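Local coordinates for protein polyphosphate kinase (Porphyromonas gingivalis, PDB 2O8R) that probably catalyses the reversible transfer of the terminal phosphate of ATP onto a growing long-chain polyphosphate, at residues 164-170 with 224-230. The protein carries 3 engineered substitutions. Sequence-based numbering, arbitrary orientation.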
ATOM      1  N   LEU A 164       9.081  25.254  -2.995  1.00 54.00           N
ATOM      2  CA  LEU A 164       8.950  26.667  -3.256  1.00 46.14           C
ATOM      3  C   LEU A 164      10.227  27.326  -2.799  1.00 52.28           C
ATOM      4  O   LEU A 164      10.621  27.209  -1.631  1.00 63.21           O
ATOM      5  CB  LEU A 164       7.780  27.225  -2.460  1.00 49.63           C
ATOM      6  CG  LEU A 164       6.434  27.546  -3.107  1.00 57.33           C
ATOM      7  CD1 LEU A 164       6.328  27.160  -4.574  1.00 67.06           C
ATOM      8  CD2 LEU A 164       5.348  26.893  -2.283  1.00 61.15           C
ATOM      9  N   ALA A 165      10.898  27.992  -3.728  1.00 63.56           N
ATOM     10  CA  ALA A 165      11.992  28.874  -3.355  1.00 67.24           C
ATOM     11  C   ALA A 165      11.425  30.279  -3.227  1.00 59.63           C
ATOM     12  O   ALA A 165      10.826  30.798  -4.169  1.00 66.64           O
ATOM     13  CB  ALA A 165      13.086  28.826  -4.375  1.00 50.64           C
ATOM     14  N   VAL A 166      11.600  30.867  -2.048  1.00 58.73           N
ATOM     15  CA  VAL A 166      11.074  32.194  -1.711  1.00 59.11           C
ATOM     16  C   VAL A 166      12.207  33.209  -1.595  1.00 60.73           C
ATOM     17  O   VAL A 166      13.221  32.934  -0.959  1.00 74.30           O
ATOM     18  CB  VAL A 166      10.358  32.173  -0.331  1.00 65.00           C
ATOM     19  CG1 VAL A 166       9.831  33.541   0.027  1.00 50.18           C
ATOM     20  CG2 VAL A 166       9.234  31.156  -0.308  1.00 59.45           C
ATOM     21  N   ARG A 167      12.030  34.377  -2.206  1.00 63.47           N
ATOM     22  CA  ARG A 167      12.960  35.497  -2.054  1.00 63.85           C
ATOM     23  C   ARG A 167      12.448  36.463  -0.991  1.00 72.90           C
ATOM     24  O   ARG A 167      11.294  36.885  -1.035  1.00 68.75           O
ATOM     25  CB  ARG A 167      13.111  36.238  -3.377  1.00 57.09           C
ATOM     26  CG  ARG A 167      13.940  37.491  -3.293  1.00 71.63           C
ATOM     27  CD  ARG A 167      14.359  37.946  -4.673  1.00 88.70           C
ATOM     28  NE  ARG A 167      13.295  38.649  -5.373  1.00 92.21           N
ATOM     29  CZ  ARG A 167      13.382  39.056  -6.634  1.00 95.24           C
ATOM     30  NH1 ARG A 167      14.489  38.821  -7.332  1.00 70.63           N
ATOM     31  NH2 ARG A 167      12.362  39.693  -7.199  1.00 81.72           N
ATOM     32  N   LEU A 168      13.312  36.825  -0.048  1.00 73.20           N
ATOM     33  CA  LEU A 168      12.917  37.691   1.060  1.00 75.67           C
ATOM     34  C   LEU A 168      13.755  38.970   1.210  1.00 79.07           C
ATOM     35  O   LEU A 168      14.983  38.935   1.084  1.00 85.13           O
ATOM     36  CB  LEU A 168      12.973  36.897   2.361  1.00 67.75           C
ATOM     37  CG  LEU A 168      12.145  35.619   2.387  1.00 53.54           C
ATOM     38  CD1 LEU A 168      12.726  34.630   3.388  1.00 60.58           C
ATOM     39  CD2 LEU A 168      10.685  35.929   2.697  1.00 78.91           C
ATOM     40  N   LYS A 169      13.081  40.088   1.490  1.00 68.37           N
ATOM     41  CA  LYS A 169      13.747  41.329   1.888  1.00 60.08           C
ATOM     42  C   LYS A 169      13.257  41.715   3.274  1.00 71.64           C
ATOM     43  O   LYS A 169      12.057  41.697   3.535  1.00 79.16           O
ATOM     44  CB  LYS A 169      13.465  42.444   0.893  1.00 69.08           C
ATOM     45  CG  LYS A 169      14.474  43.572   0.936  1.00 81.99           C
ATOM     46  CD  LYS A 169      13.885  44.824   0.315  1.00 88.32           C
ATOM     47  CE  LYS A 169      14.445  46.075   0.955  1.00 85.51           C
ATOM     48  NZ  LYS A 169      13.475  47.212   0.903  1.00 74.71           N
ATOM     49  N   GLU A 170      14.189  42.074   4.154  1.00 76.83           N
ATOM     50  CA  GLU A 170      13.940  42.118   5.597  1.00 83.78           C
ATOM     51  C   GLU A 170      13.333  43.430   6.113  1.00 87.04           C
ATOM     52  O   GLU A 170      12.312  43.886   5.609  1.00 95.58           O
ATOM     53  CB  GLU A 170      15.245  41.818   6.324  1.00 87.77           C
ATOM     54  CG  GLU A 170      15.091  41.032   7.603  1.00 94.96           C
ATOM     55  CD  GLU A 170      16.428  40.581   8.138  1.00100.66           C
ATOM     56  OE1 GLU A 170      16.513  40.300   9.352  1.00 97.09           O
ATOM     57  OE2 GLU A 170      17.393  40.516   7.342  1.00 89.17           O
ATOM     58  N   TYR A 224       9.735  39.596   7.389  1.00 74.11           N
ATOM     59  CA  TYR A 224      10.221  39.878   6.038  1.00 70.15           C
ATOM     60  C   TYR A 224       9.107  40.367   5.148  1.00 71.55           C
ATOM     61  O   TYR A 224       7.931  40.124   5.418  1.00 75.32           O
ATOM     62  CB  TYR A 224      10.788  38.627   5.370  1.00 66.81           C
ATOM     63  CG  TYR A 224      11.919  37.955   6.089  1.00 66.07           C
ATOM     64  CD1 TYR A 224      13.243  38.256   5.781  1.00 48.75           C
ATOM     65  CD2 TYR A 224      11.669  36.996   7.064  1.00 68.56           C
ATOM     66  CE1 TYR A 224      14.285  37.632   6.437  1.00 63.89           C
ATOM     67  CE2 TYR A 224      12.705  36.365   7.724  1.00 82.57           C
ATOM     68  CZ  TYR A 224      14.012  36.684   7.410  1.00 71.69           C
ATOM     69  OH  TYR A 224      15.038  36.050   8.073  1.00 69.18           O
ATOM     70  N   GLU A 225       9.499  41.031   4.068  1.00 80.28           N
ATOM     71  CA  GLU A 225       8.606  41.357   2.973  1.00 83.37           C
ATOM     72  C   GLU A 225       8.815  40.274   1.910  1.00 90.34           C
ATOM     73  O   GLU A 225       9.876  40.207   1.288  1.00 92.17           O
ATOM     74  CB  GLU A 225       8.946  42.743   2.416  1.00 81.13           C
ATOM     75  CG  GLU A 225       7.759  43.529   1.890  1.00 94.40           C
ATOM     76  CD  GLU A 225       6.791  43.930   2.989  1.00120.29           C
ATOM     77  OE1 GLU A 225       5.561  43.881   2.754  1.00128.20           O
ATOM     78  OE2 GLU A 225       7.261  44.288   4.092  1.00123.44           O
ATOM     79  N   VAL A 226       7.816  39.411   1.735  1.00 89.21           N
ATOM     80  CA  VAL A 226       7.918  38.278   0.819  1.00 77.68           C
ATOM     81  C   VAL A 226       7.886  38.772  -0.623  1.00 84.29           C
ATOM     82  O   VAL A 226       6.854  39.233  -1.104  1.00 99.96           O
ATOM     83  CB  VAL A 226       6.767  37.271   1.019  1.00 68.26           C
ATOM     84  CG1 VAL A 226       7.011  36.047   0.185  1.00 68.25           C
ATOM     85  CG2 VAL A 226       6.606  36.892   2.486  1.00 61.28           C
HETATM   86  N   MSE A 227       9.015  38.665  -1.314  1.00 90.67           N
HETATM   87  CA  MSE A 227       9.165  39.283  -2.636  1.00 95.49           C
HETATM   88  C   MSE A 227       8.555  38.484  -3.761  1.00 80.81           C
HETATM   89  O   MSE A 227       7.841  39.024  -4.600  1.00 78.50           O
HETATM   90  CB  MSE A 227      10.634  39.603  -2.925  1.00 93.82           C
HETATM   91  CG  MSE A 227      11.256  40.461  -1.834  1.00114.74           C
HETATM   92 SE   MSE A 227      10.629  42.322  -1.766  1.00129.58          SE
HETATM   93  CE  MSE A 227       8.750  42.209  -1.252  1.00111.10           C
ATOM     94  N   ASP A 228       8.844  37.196  -3.768  1.00 82.50           N
ATOM     95  CA  ASP A 228       8.355  36.310  -4.791  1.00 82.53           C
ATOM     96  C   ASP A 228       8.633  34.897  -4.315  1.00 77.61           C
ATOM     97  O   ASP A 228       9.466  34.681  -3.431  1.00 74.89           O
ATOM     98  CB  ASP A 228       9.082  36.580  -6.112  1.00 92.49           C
ATOM     99  CG  ASP A 228       8.207  36.331  -7.338  1.00110.70           C
ATOM    100  OD1 ASP A 228       7.307  35.458  -7.295  1.00118.60           O
ATOM    101  OD2 ASP A 228       8.435  37.017  -8.359  1.00116.57           O
ATOM    102  N   SER A 229       7.902  33.944  -4.876  1.00 64.01           N
ATOM    103  CA  SER A 229       8.253  32.549  -4.738  1.00 64.23           C
ATOM    104  C   SER A 229       8.145  31.894  -6.103  1.00 60.88           C
ATOM    105  O   SER A 229       7.446  32.397  -6.990  1.00 56.80           O
ATOM    106  CB  SER A 229       7.381  31.845  -3.695  1.00 64.88           C
ATOM    107  OG  SER A 229       6.036  31.749  -4.115  1.00 70.18           O
ATOM    108  N   TYR A 230       8.875  30.794  -6.273  1.00 53.82           N
ATOM    109  CA  TYR A 230       8.925  30.073  -7.539  1.00 48.54           C
ATOM    110  C   TYR A 230       8.969  28.578  -7.262  1.00 54.46           C
ATOM    111  O   TYR A 230       9.688  28.125  -6.360  1.00 50.38           O
ATOM    112  CB  TYR A 230      10.164  30.471  -8.332  1.00 65.57           C
ATOM    113  CG  TYR A 230      10.572  31.925  -8.198  1.00 79.29           C
ATOM    114  CD1 TYR A 230      10.179  32.866  -9.148  1.00 62.60           C
ATOM    115  CD2 TYR A 230      11.363  32.356  -7.129  1.00 77.30           C
ATOM    116  CE1 TYR A 230      10.559  34.189  -9.036  1.00 71.97           C
ATOM    117  CE2 TYR A 230      11.741  33.681  -7.008  1.00 78.89           C
ATOM    118  CZ  TYR A 230      11.339  34.593  -7.968  1.00 73.58           C
ATOM    119  OH  TYR A 230      11.715  35.912  -7.855  1.00 72.00           O
TER
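Strands 164-169 and 225-230 are antiparallel neighbours in the mixed sheet of the polyphosphate kinase middle domain. Their axes come within 4.6 Å, at 167°. At the start, the CA of Leu-164 makes a CA-H...O contact with Tyr-230 O (3.5 Å). Ala-165 and Tyr-230 form a hydrogen-bonded pair. Ala-165 N donates to Tyr-230 O, and Tyr-230 N to Ala-165 O, both at 2.9 Å. Val-166 sits opposite Ser-229 in a non-hydrogen-bonded pair. Its CG1 also meets Val-226 CG1 at 3.8 Å. At Arg-167 the register slips by one residue. Arg-167 N bonds to Asp-228 O, while Met-227 N bonds to Arg-167 O, both at 2.9 Å. Met-227 has helical backbone angles (-81/-47) and Asp-228 extended ones, so the two form a classic beta bulge opposite Arg-167. The Arg-167 guanidinium lies with Tyr-230 OH over one face and makes a cation-pi contact with Tyr-177. Leu-168 then pairs with Val-226. Its CB touches Tyr-224 CD1 at 3.7 Å. Lys-169 and Glu-225 close the ladder: Lys-169 N to Glu-225 O is 3.2 Å, and Glu-225 N to Lys-169 O is 2.7 Å. The selenium of Met-227, a selenomethionine, lies 3.9 Å from Lys-169 CB. Beyond the strand, Glu-170 CG packs near Tyr-224 CE1 (3.7 Å). Strand 178-183 flanks strand 164-169 on its other edge. Backbone hydrogen bonds thus hold the pair through the bulge. The face of Val-166, Leu-168, Val-226 and Ser-229 is mostly apolar and meets Leu-217 of helix 217-220; that of Arg-167, Lys-169, Glu-225 and Asp-228 is charged, with Ala-165 and Tyr-230 at one end.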